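Local atomic coordinates of type IV pilus biogenesis protein PilB (Streptococcus sanguinis, PDB entry 7B7P), a protein that serves as a minor type IV pilin with a direct role in adhesion, carrying a metal-binding von Willebrand factor A-like module. Residues M160-S165 and A274-I279; V164-D169 and I212-V217; L360-V365 and G390-K395. All coordinates share one frame; numbering follows the deposited sequence.

Contact 1 of 3, residues M160-S165 and A274-I279; sequences MNIAVS and AQLKYI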
ATOM      1  N   MET A 160      -0.641  -0.246  14.365  1.00112.50           N
ATOM      2  CA  MET A 160      -2.018  -0.448  13.960  1.00100.16           C
ATOM      3  C   MET A 160      -2.226  -1.879  13.467  1.00 98.21           C
ATOM      4  O   MET A 160      -1.275  -2.620  13.184  1.00 96.52           O
ATOM      5  CB  MET A 160      -2.392   0.566  12.889  1.00101.49           C
ATOM      6  CG  MET A 160      -2.477   1.991  13.418  1.00110.10           C
ATOM      7  SD  MET A 160      -2.789   2.140  15.202  1.00126.04           S
ATOM      8  CE  MET A 160      -1.124   2.227  15.881  1.00113.73           C
ATOM      9  N   ASN A 161      -3.490  -2.282  13.401  1.00 92.21           N
ATOM     10  CA  ASN A 161      -3.830  -3.564  12.807  1.00 87.49           C
ATOM     11  C   ASN A 161      -4.048  -3.394  11.309  1.00 83.99           C
ATOM     12  O   ASN A 161      -4.451  -2.327  10.835  1.00 78.14           O
ATOM     13  CB  ASN A 161      -5.071  -4.162  13.470  1.00 88.86           C
ATOM     14  CG  ASN A 161      -4.982  -4.130  14.981  1.00 93.51           C
ATOM     15  OD1 ASN A 161      -4.164  -4.834  15.573  1.00 94.12           O
ATOM     16  ND2 ASN A 161      -5.812  -3.301  15.615  1.00 95.87           N
ATOM     17  N   ILE A 162      -3.750  -4.454  10.564  1.00 81.81           N
ATOM     18  CA  ILE A 162      -3.827  -4.438   9.111  1.00 76.70           C
ATOM     19  C   ILE A 162      -4.588  -5.672   8.650  1.00 74.90           C
ATOM     20  O   ILE A 162      -4.262  -6.797   9.049  1.00 74.30           O
ATOM     21  CB  ILE A 162      -2.426  -4.409   8.470  1.00 76.79           C
ATOM     22  CG1 ILE A 162      -1.731  -3.071   8.742  1.00 79.03           C
ATOM     23  CG2 ILE A 162      -2.519  -4.705   6.987  1.00 67.32           C
ATOM     24  CD1 ILE A 162      -0.235  -3.073   8.382  1.00 82.43           C
ATOM     25  N   ALA A 163      -5.582  -5.469   7.794  1.00 70.98           N
ATOM     26  CA  ALA A 163      -6.301  -6.568   7.177  1.00 70.08           C
ATOM     27  C   ALA A 163      -6.039  -6.565   5.679  1.00 65.12           C
ATOM     28  O   ALA A 163      -6.003  -5.506   5.049  1.00 65.73           O
ATOM     29  CB  ALA A 163      -7.798  -6.473   7.449  1.00 66.26           C
ATOM     30  N   VAL A 164      -5.836  -7.753   5.123  1.00 59.19           N
ATOM     31  CA  VAL A 164      -5.551  -7.922   3.710  1.00 62.00           C
ATOM     32  C   VAL A 164      -6.483  -8.997   3.192  1.00 65.18           C
ATOM     33  O   VAL A 164      -6.465 -10.127   3.684  1.00 66.87           O
ATOM     34  CB  VAL A 164      -4.087  -8.313   3.447  1.00 66.58           C
ATOM     35  CG1 VAL A 164      -3.860  -8.484   1.951  1.00 63.95           C
ATOM     36  CG2 VAL A 164      -3.128  -7.275   4.030  1.00 65.20           C
ATOM     37  N   SER A 165      -7.311  -8.653   2.221  1.00 65.92           N
ATOM     38  CA  SER A 165      -8.156  -9.651   1.585  1.00 66.11           C
ATOM     39  C   SER A 165      -7.543 -10.017   0.245  1.00 63.30           C
ATOM     40  O   SER A 165      -7.377  -9.150  -0.625  1.00 62.80           O
ATOM     41  CB  SER A 165      -9.595  -9.163   1.404  1.00 59.16           C
ATOM     42  OG  SER A 165     -10.372 -10.242   0.904  1.00 58.18           O
ATOM     43  N   ALA A 274      -9.262  -3.574  11.732  1.00 79.13           N
ATOM     44  CA  ALA A 274      -8.006  -2.987  11.268  1.00 82.36           C
ATOM     45  C   ALA A 274      -8.151  -1.569  10.729  1.00 81.82           C
ATOM     46  O   ALA A 274      -9.168  -1.224  10.125  1.00 79.49           O
ATOM     47  CB  ALA A 274      -7.384  -3.869  10.184  1.00 73.01           C
ATOM     48  N   GLN A 275      -7.134  -0.742  10.931  1.00 82.76           N
ATOM     49  CA  GLN A 275      -7.178   0.617  10.419  1.00 85.66           C
ATOM     50  C   GLN A 275      -6.559   0.749   9.028  1.00 83.27           C
ATOM     51  O   GLN A 275      -6.845   1.726   8.324  1.00 85.00           O
ATOM     52  CB  GLN A 275      -6.487   1.552  11.410  1.00 93.74           C
ATOM     53  CG  GLN A 275      -6.696   3.033  11.144  1.00101.19           C
ATOM     54  CD  GLN A 275      -5.375   3.768  11.050  1.00101.70           C
ATOM     55  OE1 GLN A 275      -4.346   3.276  11.531  1.00 99.23           O
ATOM     56  NE2 GLN A 275      -5.390   4.947  10.427  1.00 99.93           N
ATOM     57  N   LEU A 276      -5.737  -0.207   8.608  1.00 75.95           N
ATOM     58  CA  LEU A 276      -5.249  -0.281   7.237  1.00 77.98           C
ATOM     59  C   LEU A 276      -5.858  -1.517   6.587  1.00 73.42           C
ATOM     60  O   LEU A 276      -5.670  -2.631   7.085  1.00 71.14           O
ATOM     61  CB  LEU A 276      -3.720  -0.343   7.192  1.00 75.83           C
ATOM     62  CG  LEU A 276      -3.000   0.925   7.659  1.00 78.81           C
ATOM     63  CD1 LEU A 276      -1.482   0.779   7.572  1.00 78.54           C
ATOM     64  CD2 LEU A 276      -3.470   2.102   6.852  1.00 76.41           C
ATOM     65  N   LYS A 277      -6.581  -1.319   5.474  1.00 69.26           N
ATOM     66  CA  LYS A 277      -7.301  -2.398   4.804  1.00 67.79           C
ATOM     67  C   LYS A 277      -6.916  -2.474   3.334  1.00 62.92           C
ATOM     68  O   LYS A 277      -6.826  -1.449   2.650  1.00 65.78           O
ATOM     69  CB  LYS A 277      -8.826  -2.214   4.930  1.00 68.05           C
ATOM     70  CG  LYS A 277      -9.336  -2.166   6.363  1.00 67.66           C
ATOM     71  CD  LYS A 277     -10.842  -1.884   6.380  1.00 70.71           C
ATOM     72  CE  LYS A 277     -11.323  -1.540   7.782  1.00 67.38           C
ATOM     73  NZ  LYS A 277     -12.623  -2.147   8.068  1.00 69.20           N
ATOM     74  N   TYR A 278      -6.757  -3.695   2.840  1.00 57.31           N
ATOM     75  CA  TYR A 278      -6.180  -3.920   1.524  1.00 64.00           C
ATOM     76  C   TYR A 278      -6.914  -5.023   0.782  1.00 61.34           C
ATOM     77  O   TYR A 278      -7.243  -6.059   1.364  1.00 62.47           O
ATOM     78  CB  TYR A 278      -4.695  -4.304   1.641  1.00 64.87           C
ATOM     79  CG  TYR A 278      -3.833  -3.195   2.197  1.00 67.95           C
ATOM     80  CD1 TYR A 278      -3.422  -2.138   1.391  1.00 64.73           C
ATOM     81  CD2 TYR A 278      -3.437  -3.200   3.527  1.00 65.98           C
ATOM     82  CE1 TYR A 278      -2.637  -1.138   1.884  1.00 66.61           C
ATOM     83  CE2 TYR A 278      -2.654  -2.195   4.032  1.00 70.49           C
ATOM     84  CZ  TYR A 278      -2.257  -1.166   3.212  1.00 71.98           C
ATOM     85  OH  TYR A 278      -1.480  -0.160   3.727  1.00 74.97           O
ATOM     86  N   ILE A 279      -7.123  -4.813  -0.517  1.00 60.76           N
ATOM     87  CA  ILE A 279      -7.492  -5.876  -1.447  1.00 59.05           C
ATOM     88  C   ILE A 279      -6.302  -6.174  -2.357  1.00 57.61           C
ATOM     89  O   ILE A 279      -5.692  -5.259  -2.921  1.00 59.00           O
ATOM     90  CB  ILE A 279      -8.724  -5.491  -2.281  1.00 58.46           C
ATOM     91  CG1 ILE A 279      -9.937  -5.289  -1.372  1.00 58.74           C
ATOM     92  CG2 ILE A 279      -8.978  -6.536  -3.379  1.00 53.77           C
ATOM     93  CD1 ILE A 279     -10.718  -6.562  -1.096  1.00 55.75           C
TER
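Backbone hydrogen bonds run in parallel register between I162-S165 and L276-I279. A163 N donates to L276 O (2.9 Å), and S165 N reaches Y278 O at 2.7 Å in a nearly straight bond of 173°; the return bond, Y278 N to A163 O, is bent and weak. Where the pairing begins, N161 O receives two weak bonds, from Q275 N and L276 N. CA-H groups of I162 and V164 lean on the same carbonyls, L276 O and Y278 O, that accept the A163 and S165 N-H groups.

Apolar contacts divide between the two faces. On one, I162 and L276 lie side by side and point the same way, CG1 of I162 3.7 Å from CB of L276. I162 CG2, anti to its backbone N, meets the Y278 ring in plane at its CE2 edge (3.9 Å), while V164 CG2 approaches CD2 of that ring obliquely. Helix 402-424 covers this face, and its D419 binds the Y278 hydroxyl. On the other face A163 CB is met by A274 CB, from just before strand 276-283 (3.8 Å), and CD1 of I279 reaches S165 CB at the same separation; L269 of helix 258-270 packs over A163, S165 and I279.

K277 NZ hydrogen-bonds the carbonyls of L269 and Q272. Parallel strands sandwiched between helices in this way are characteristic of the Rossmann-like von Willebrand factor A fold.

Contact 2 of 3, residues V164-D169 and I212-V217; sequences VSFVFD and ISVNLV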
ATOM      1  N   VAL A 164      -5.836  -7.753   5.123  1.00 59.19           N
ATOM      2  CA  VAL A 164      -5.551  -7.922   3.710  1.00 62.00           C
ATOM      3  C   VAL A 164      -6.483  -8.997   3.192  1.00 65.18           C
ATOM      4  O   VAL A 164      -6.465 -10.127   3.684  1.00 66.87           O
ATOM      5  CB  VAL A 164      -4.087  -8.313   3.447  1.00 66.58           C
ATOM      6  CG1 VAL A 164      -3.860  -8.484   1.951  1.00 63.95           C
ATOM      7  CG2 VAL A 164      -3.128  -7.275   4.030  1.00 65.20           C
ATOM      8  N   SER A 165      -7.311  -8.653   2.221  1.00 65.92           N
ATOM      9  CA  SER A 165      -8.156  -9.651   1.585  1.00 66.11           C
ATOM     10  C   SER A 165      -7.543 -10.017   0.245  1.00 63.30           C
ATOM     11  O   SER A 165      -7.377  -9.150  -0.625  1.00 62.80           O
ATOM     12  CB  SER A 165      -9.595  -9.163   1.404  1.00 59.16           C
ATOM     13  OG  SER A 165     -10.372 -10.242   0.904  1.00 58.18           O
ATOM     14  N   PHE A 166      -7.192 -11.292   0.100  1.00 60.99           N
ATOM     15  CA  PHE A 166      -6.723 -11.845  -1.156  1.00 60.36           C
ATOM     16  C   PHE A 166      -7.907 -12.331  -1.960  1.00 61.59           C
ATOM     17  O   PHE A 166      -8.724 -13.103  -1.451  1.00 59.61           O
ATOM     18  CB  PHE A 166      -5.760 -13.009  -0.913  1.00 67.24           C
ATOM     19  CG  PHE A 166      -4.407 -12.567  -0.457  1.00 67.41           C
ATOM     20  CD1 PHE A 166      -3.479 -12.079  -1.368  1.00 62.39           C
ATOM     21  CD2 PHE A 166      -4.071 -12.614   0.883  1.00 68.64           C
ATOM     22  CE1 PHE A 166      -2.222 -11.647  -0.941  1.00 70.66           C
ATOM     23  CE2 PHE A 166      -2.822 -12.199   1.314  1.00 73.69           C
ATOM     24  CZ  PHE A 166      -1.899 -11.709   0.407  1.00 73.33           C
ATOM     25  N   VAL A 167      -7.967 -11.927  -3.225  1.00 58.33           N
ATOM     26  CA  VAL A 167      -9.113 -12.192  -4.083  1.00 59.13           C
ATOM     27  C   VAL A 167      -8.570 -12.749  -5.389  1.00 62.00           C
ATOM     28  O   VAL A 167      -8.071 -11.996  -6.235  1.00 62.59           O
ATOM     29  CB  VAL A 167      -9.972 -10.943  -4.308  1.00 57.28           C
ATOM     30  CG1 VAL A 167     -11.083 -11.217  -5.315  1.00 56.55           C
ATOM     31  CG2 VAL A 167     -10.544 -10.496  -2.987  1.00 52.48           C
ATOM     32  N   PHE A 168      -8.679 -14.069  -5.563  1.00 62.72           N
ATOM     33  CA  PHE A 168      -7.928 -14.787  -6.583  1.00 60.90           C
ATOM     34  C   PHE A 168      -8.856 -15.368  -7.640  1.00 56.76           C
ATOM     35  O   PHE A 168      -9.791 -16.102  -7.319  1.00 60.92           O
ATOM     36  CB  PHE A 168      -7.089 -15.905  -5.955  1.00 62.48           C
ATOM     37  CG  PHE A 168      -5.883 -15.426  -5.174  1.00 62.65           C
ATOM     38  CD1 PHE A 168      -5.473 -14.106  -5.203  1.00 64.78           C
ATOM     39  CD2 PHE A 168      -5.142 -16.330  -4.422  1.00 70.49           C
ATOM     40  CE1 PHE A 168      -4.362 -13.685  -4.485  1.00 66.63           C
ATOM     41  CE2 PHE A 168      -4.042 -15.926  -3.710  1.00 66.73           C
ATOM     42  CZ  PHE A 168      -3.641 -14.606  -3.741  1.00 67.71           C
ATOM     43  N   ASP A 169      -8.566 -15.053  -8.899  1.00 56.78           N
ATOM     44  CA  ASP A 169      -9.230 -15.664 -10.035  1.00 58.92           C
ATOM     45  C   ASP A 169      -8.998 -17.180 -10.013  1.00 63.54           C
ATOM     46  O   ASP A 169      -7.857 -17.645  -9.926  1.00 64.07           O
ATOM     47  CB  ASP A 169      -8.672 -15.012 -11.310  1.00 54.61           C
ATOM     48  CG  ASP A 169      -9.391 -15.421 -12.594  1.00 58.51           C
ATOM     49  OD1 ASP A 169      -9.921 -16.543 -12.723  1.00 63.51           O
ATOM     50  OD2 ASP A 169      -9.366 -14.605 -13.542  1.00 60.85           O
ATOM     51  N   ILE A 212      -1.226  -8.269  11.534  1.00 83.18           N
ATOM     52  CA  ILE A 212      -1.657  -8.275  10.149  1.00 81.39           C
ATOM     53  C   ILE A 212      -2.433  -9.562   9.912  1.00 81.89           C
ATOM     54  O   ILE A 212      -1.896 -10.660  10.091  1.00 82.91           O
ATOM     55  CB  ILE A 212      -0.457  -8.144   9.190  1.00 81.25           C
ATOM     56  CG1 ILE A 212      -0.854  -8.371   7.734  1.00 79.11           C
ATOM     57  CG2 ILE A 212       0.699  -9.041   9.625  1.00 85.74           C
ATOM     58  CD1 ILE A 212       0.116  -7.680   6.771  1.00 75.30           C
ATOM     59  N   SER A 213      -3.708  -9.427   9.561  1.00 77.28           N
ATOM     60  CA  SER A 213      -4.546 -10.587   9.304  1.00 78.59           C
ATOM     61  C   SER A 213      -5.006 -10.614   7.852  1.00 69.33           C
ATOM     62  O   SER A 213      -5.047  -9.594   7.162  1.00 70.65           O
ATOM     63  CB  SER A 213      -5.749 -10.635  10.258  1.00 78.34           C
ATOM     64  OG  SER A 213      -6.201  -9.339  10.555  1.00 84.22           O
ATOM     65  N   VAL A 214      -5.322 -11.815   7.390  1.00 70.85           N
ATOM     66  CA  VAL A 214      -5.608 -12.072   5.991  1.00 71.39           C
ATOM     67  C   VAL A 214      -6.795 -13.026   5.905  1.00 73.38           C
ATOM     68  O   VAL A 214      -7.056 -13.806   6.825  1.00 71.05           O
ATOM     69  CB  VAL A 214      -4.367 -12.659   5.269  1.00 74.10           C
ATOM     70  CG1 VAL A 214      -3.105 -11.856   5.588  1.00 71.08           C
ATOM     71  CG2 VAL A 214      -4.150 -14.100   5.678  1.00 75.66           C
ATOM     72  N   ASN A 215      -7.533 -12.946   4.797  1.00 70.00           N
ATOM     73  CA  ASN A 215      -8.483 -13.987   4.425  1.00 68.09           C
ATOM     74  C   ASN A 215      -8.325 -14.234   2.933  1.00 67.24           C
ATOM     75  O   ASN A 215      -7.564 -13.544   2.249  1.00 68.98           O
ATOM     76  CB  ASN A 215      -9.932 -13.630   4.806  1.00 68.82           C
ATOM     77  CG  ASN A 215     -10.546 -12.568   3.897  1.00 73.19           C
ATOM     78  OD1 ASN A 215      -9.824 -11.806   3.242  1.00 68.25           O
ATOM     79  ND2 ASN A 215     -11.893 -12.523   3.842  1.00 60.15           N
ATOM     80  N   LEU A 216      -9.058 -15.208   2.416  1.00 63.12           N
ATOM     81  CA  LEU A 216      -8.877 -15.657   1.048  1.00 65.03           C
ATOM     82  C   LEU A 216     -10.233 -15.756   0.364  1.00 67.31           C
ATOM     83  O   LEU A 216     -11.116 -16.475   0.843  1.00 67.85           O
ATOM     84  CB  LEU A 216      -8.150 -17.007   1.017  1.00 68.50           C
ATOM     85  CG  LEU A 216      -7.741 -17.457  -0.388  1.00 73.67           C
ATOM     86  CD1 LEU A 216      -6.877 -16.384  -1.074  1.00 64.72           C
ATOM     87  CD2 LEU A 216      -7.029 -18.819  -0.364  1.00 73.08           C
ATOM     88  N   VAL A 217     -10.389 -15.043  -0.753  1.00 62.78           N
ATOM     89  CA  VAL A 217     -11.579 -15.105  -1.593  1.00 61.96           C
ATOM     90  C   VAL A 217     -11.168 -15.661  -2.949  1.00 63.76           C
ATOM     91  O   VAL A 217     -10.183 -15.205  -3.545  1.00 64.61           O
ATOM     92  CB  VAL A 217     -12.246 -13.722  -1.760  1.00 59.88           C
ATOM     93  CG1 VAL A 217     -13.373 -13.763  -2.828  1.00 57.02           C
ATOM     94  CG2 VAL A 217     -12.769 -13.193  -0.434  1.00 61.68           C
TER
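V164-V167 and V214-V217 pair as parallel strands in the central sheet of the von Willebrand factor A-like domain, their axes 4.7 Å apart and 20° from parallel. The ladder alternates as expected: V164 N bonds to S213 O, N215 N to V164 O, F166 N to N215 O, V217 N to F166 O (2.7 Å) and F168 N to V217 O (2.8 Å). Helix 191-209 links the two strands in a beta-alpha-beta crossover; its M202 and I203 pack on F166, and its L195 on F168.

On that helix-covered face, L216 touches both aromatic residues. Its CD1 lies 3.6 Å from F166 CB and 3.8 Å from F168 CD2, the leucine and F168 side chains crossing at about a right angle. The F166 ring turns its edge to the neighbouring strand, with N215 O in the ring plane, while CG1 of V164 lies 3.9 Å above one face, offset toward the rim.

The other face carries V167 and V217, side by side and pointing the same way, with V167 CG2 3.8 Å from V217 CB. Beyond the paired residues, D169 OD2 hydrogen-bonds T283 OG1 and the backbone N of D284, a magnesium-binding residue, consistent with a second-shell link to the metal site.

A buried polar pair interrupts the valines' face. N215 CG sits between its backbone N and carbonyl carbon (chi1 74°), and the amide is held from both ends: ND2 bonds to S268 OG and Q228 O, while OD1 accepts the S165 hydroxyl, OG to OD1 2.9 Å.

Contact 3 of 3, residues L360-V365 and G390-K395; sequences LGIKRV and GGMETK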
ATOM      1  N   LEU A 360     -15.429   1.837   1.256  1.00 62.48           N
ATOM      2  CA  LEU A 360     -15.236   3.041   2.064  1.00 70.27           C
ATOM      3  C   LEU A 360     -14.005   2.942   2.967  1.00 68.70           C
ATOM      4  O   LEU A 360     -13.208   3.883   3.053  1.00 78.23           O
ATOM      5  CB  LEU A 360     -16.481   3.331   2.903  1.00 66.75           C
ATOM      6  CG  LEU A 360     -16.325   4.588   3.759  1.00 69.94           C
ATOM      7  CD1 LEU A 360     -16.134   5.822   2.896  1.00 67.75           C
ATOM      8  CD2 LEU A 360     -17.507   4.766   4.722  1.00 75.70           C
ATOM      9  N   GLY A 361     -13.827   1.841   3.658  1.00 64.88           N
ATOM     10  CA  GLY A 361     -12.675   1.958   4.537  1.00 73.01           C
ATOM     11  C   GLY A 361     -11.319   1.601   3.951  1.00 73.44           C
ATOM     12  O   GLY A 361     -10.334   1.505   4.696  1.00 72.86           O
ATOM     13  N   ILE A 362     -11.219   1.384   2.643  1.00 70.76           N
ATOM     14  CA  ILE A 362     -10.135   0.579   2.096  1.00 64.77           C
ATOM     15  C   ILE A 362      -8.983   1.481   1.661  1.00 66.55           C
ATOM     16  O   ILE A 362      -9.187   2.502   0.991  1.00 62.85           O
ATOM     17  CB  ILE A 362     -10.649  -0.301   0.948  1.00 67.61           C
ATOM     18  CG1 ILE A 362     -11.514  -1.409   1.544  1.00 66.70           C
ATOM     19  CG2 ILE A 362      -9.504  -0.920   0.152  1.00 59.63           C
ATOM     20  CD1 ILE A 362     -12.294  -2.143   0.528  1.00 62.87           C
ATOM     21  N   LYS A 363      -7.774   1.119   2.081  1.00 63.85           N
ATOM     22  CA  LYS A 363      -6.609   1.949   1.792  1.00 66.96           C
ATOM     23  C   LYS A 363      -6.194   1.838   0.327  1.00 62.32           C
ATOM     24  O   LYS A 363      -5.978   2.851  -0.339  1.00 67.55           O
ATOM     25  CB  LYS A 363      -5.452   1.549   2.710  1.00 69.91           C
ATOM     26  CG  LYS A 363      -4.128   2.180   2.353  1.00 70.65           C
ATOM     27  CD  LYS A 363      -4.159   3.670   2.583  1.00 70.97           C
ATOM     28  CE  LYS A 363      -2.746   4.196   2.869  1.00 72.24           C
ATOM     29  NZ  LYS A 363      -2.582   5.571   2.351  1.00 67.63           N
ATOM     30  N   ARG A 364      -6.092   0.622  -0.200  1.00 62.90           N
ATOM     31  CA  ARG A 364      -5.622   0.474  -1.575  1.00 63.01           C
ATOM     32  C   ARG A 364      -6.111  -0.857  -2.122  1.00 63.09           C
ATOM     33  O   ARG A 364      -6.212  -1.845  -1.386  1.00 60.29           O
ATOM     34  CB  ARG A 364      -4.079   0.557  -1.656  1.00 64.45           C
ATOM     35  CG  ARG A 364      -3.432   0.190  -3.023  1.00 60.63           C
ATOM     36  CD  ARG A 364      -1.886   0.332  -3.005  1.00 63.28           C
ATOM     37  NE  ARG A 364      -1.512   1.592  -2.365  1.00 75.37           N
ATOM     38  CZ  ARG A 364      -0.929   1.675  -1.175  1.00 71.27           C
ATOM     39  NH1 ARG A 364      -0.632   0.570  -0.512  1.00 70.56           N
ATOM     40  NH2 ARG A 364      -0.663   2.855  -0.647  1.00 73.07           N
ATOM     41  N   VAL A 365      -6.437  -0.863  -3.416  1.00 57.33           N
ATOM     42  CA  VAL A 365      -6.669  -2.094  -4.163  1.00 57.62           C
ATOM     43  C   VAL A 365      -5.498  -2.303  -5.119  1.00 61.63           C
ATOM     44  O   VAL A 365      -5.261  -1.483  -6.015  1.00 60.62           O
ATOM     45  CB  VAL A 365      -7.997  -2.071  -4.938  1.00 55.22           C
ATOM     46  CG1 VAL A 365      -8.172  -3.397  -5.706  1.00 51.04           C
ATOM     47  CG2 VAL A 365      -9.188  -1.789  -3.989  1.00 50.29           C
ATOM     48  N   GLY A 390     -14.227   4.018  -6.955  1.00 54.86           N
ATOM     49  CA  GLY A 390     -14.641   3.969  -5.570  1.00 59.88           C
ATOM     50  C   GLY A 390     -13.849   4.847  -4.609  1.00 67.41           C
ATOM     51  O   GLY A 390     -14.095   4.782  -3.400  1.00 61.04           O
ATOM     52  N   GLY A 391     -12.857   5.618  -5.103  1.00 64.52           N
ATOM     53  CA  GLY A 391     -12.201   6.651  -4.323  1.00 57.11           C
ATOM     54  C   GLY A 391     -10.942   6.244  -3.576  1.00 64.01           C
ATOM     55  O   GLY A 391     -10.287   7.118  -2.998  1.00 68.93           O
ATOM     56  N   MET A 392     -10.589   4.960  -3.535  1.00 62.17           N
ATOM     57  CA  MET A 392      -9.361   4.563  -2.864  1.00 61.59           C
ATOM     58  C   MET A 392      -8.195   4.577  -3.853  1.00 62.47           C
ATOM     59  O   MET A 392      -8.376   4.661  -5.067  1.00 63.42           O
ATOM     60  CB  MET A 392      -9.500   3.168  -2.219  1.00 58.57           C
ATOM     61  CG  MET A 392      -9.561   1.957  -3.206  1.00 55.30           C
ATOM     62  SD  MET A 392     -11.020   2.013  -4.340  1.00 54.95           S
ATOM     63  CE  MET A 392     -12.364   1.783  -3.162  1.00 60.00           C
ATOM     64  N   GLU A 393      -6.984   4.464  -3.317  1.00 62.20           N
ATOM     65  CA  GLU A 393      -5.816   4.261  -4.163  1.00 66.31           C
ATOM     66  C   GLU A 393      -5.920   2.919  -4.872  1.00 65.46           C
ATOM     67  O   GLU A 393      -6.366   1.927  -4.291  1.00 66.03           O
ATOM     68  CB  GLU A 393      -4.536   4.304  -3.335  1.00 62.54           C
ATOM     69  CG  GLU A 393      -4.173   5.688  -2.824  1.00 69.74           C
ATOM     70  CD  GLU A 393      -2.904   5.686  -1.959  1.00 82.04           C
ATOM     71  OE1 GLU A 393      -2.198   4.644  -1.902  1.00 79.93           O
ATOM     72  OE2 GLU A 393      -2.604   6.741  -1.353  1.00 87.13           O
ATOM     73  N   THR A 394      -5.515   2.891  -6.138  1.00 63.58           N
ATOM     74  CA  THR A 394      -5.423   1.650  -6.890  1.00 59.68           C
ATOM     75  C   THR A 394      -4.090   1.588  -7.613  1.00 62.73           C
ATOM     76  O   THR A 394      -3.478   2.613  -7.913  1.00 68.03           O
ATOM     77  CB  THR A 394      -6.537   1.499  -7.921  1.00 60.55           C
ATOM     78  OG1 THR A 394      -6.383   2.505  -8.931  1.00 67.53           O
ATOM     79  CG2 THR A 394      -7.915   1.606  -7.268  1.00 59.00           C
ATOM     80  N   LYS A 395      -3.657   0.370  -7.907  1.00 60.59           N
ATOM     81  CA  LYS A 395      -2.393   0.158  -8.595  1.00 63.80           C
ATOM     82  C   LYS A 395      -2.489  -1.130  -9.395  1.00 59.32           C
ATOM     83  O   LYS A 395      -2.737  -2.202  -8.828  1.00 54.55           O
ATOM     84  CB  LYS A 395      -1.241   0.096  -7.590  1.00 60.37           C
ATOM     85  CG  LYS A 395       0.138  -0.069  -8.200  1.00 63.35           C
ATOM     86  CD  LYS A 395       1.095  -0.616  -7.127  1.00 74.11           C
ATOM     87  CE  LYS A 395       2.407  -1.157  -7.697  1.00 74.53           C
ATOM     88  NZ  LYS A 395       3.007  -0.206  -8.664  1.00 80.95           N
TER
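A salt-bridge network of K363, R364 and E393 spans one face of the parallel pairing between 360-365 and 390-395. The R364 guanidinium presents its edge to E393 OE1: NH2 donates a bond of 2.7 Å to OE1, meeting it nearly along its C-O axis, and NE adds a weak one at 3.2 Å to the same oxygen. The two groups are not coplanar, their planes standing 35° apart. The arginine is extended as far as CD and then bends at chi3 (-45°), which places NE on the glutamate side. K363 runs alongside E393 and makes a long salt bridge, NZ to OE2 3.9 Å. R364 NH1 forms a salt bridge with D419 of helix 402-424, so that the guanidinium is shared between two carboxylates.

Strand 364-370, helix 380-388 and strand 393-399 form a beta-alpha-beta unit, and this pairing joins its two strands near their N-terminal ends. V365 N donates to E393 O (2.9 Å), and V365 O accepts from K395 N (3.1 Å). Just ahead of the second strand, G391 leaves the helix with a positive phi of 93°.

M392 follows, its CB directed toward 360-365. That CB rests against I362 O (3.3 Å), and M392 CG touches CG2 of V365 at 3.8 Å, the two side chains crossing obliquely. M266 of helix 258-270 packs against I362, V365 and M392, while V365 also meets I387 of helix 380-388.

How the contacts relate
Following the chain from the N terminus, strand 162-169 comes first among these segments and is used twice. Contact 2 closes the shorter loop, through helix 191-209 to 212-217; contact 1 closes a longer one from the same strand to 274-279, so the two loops nest. Contact 3 follows in series, closing the short crossover between 360-365 and 390-395. In the sheet, 212-219, 162-169, 276-283, 364-370 and 393-399 lie next to one another in that order. Contacts 1 and 2 share V164 and S165, and I162 O probably hydrogen-bonds S213 N. Contacts 1 and 3 meet through probable hydrogen bonds from K363 N to K277 O and from I279 N to R364 O, whereas contacts 2 and 3 do not touch.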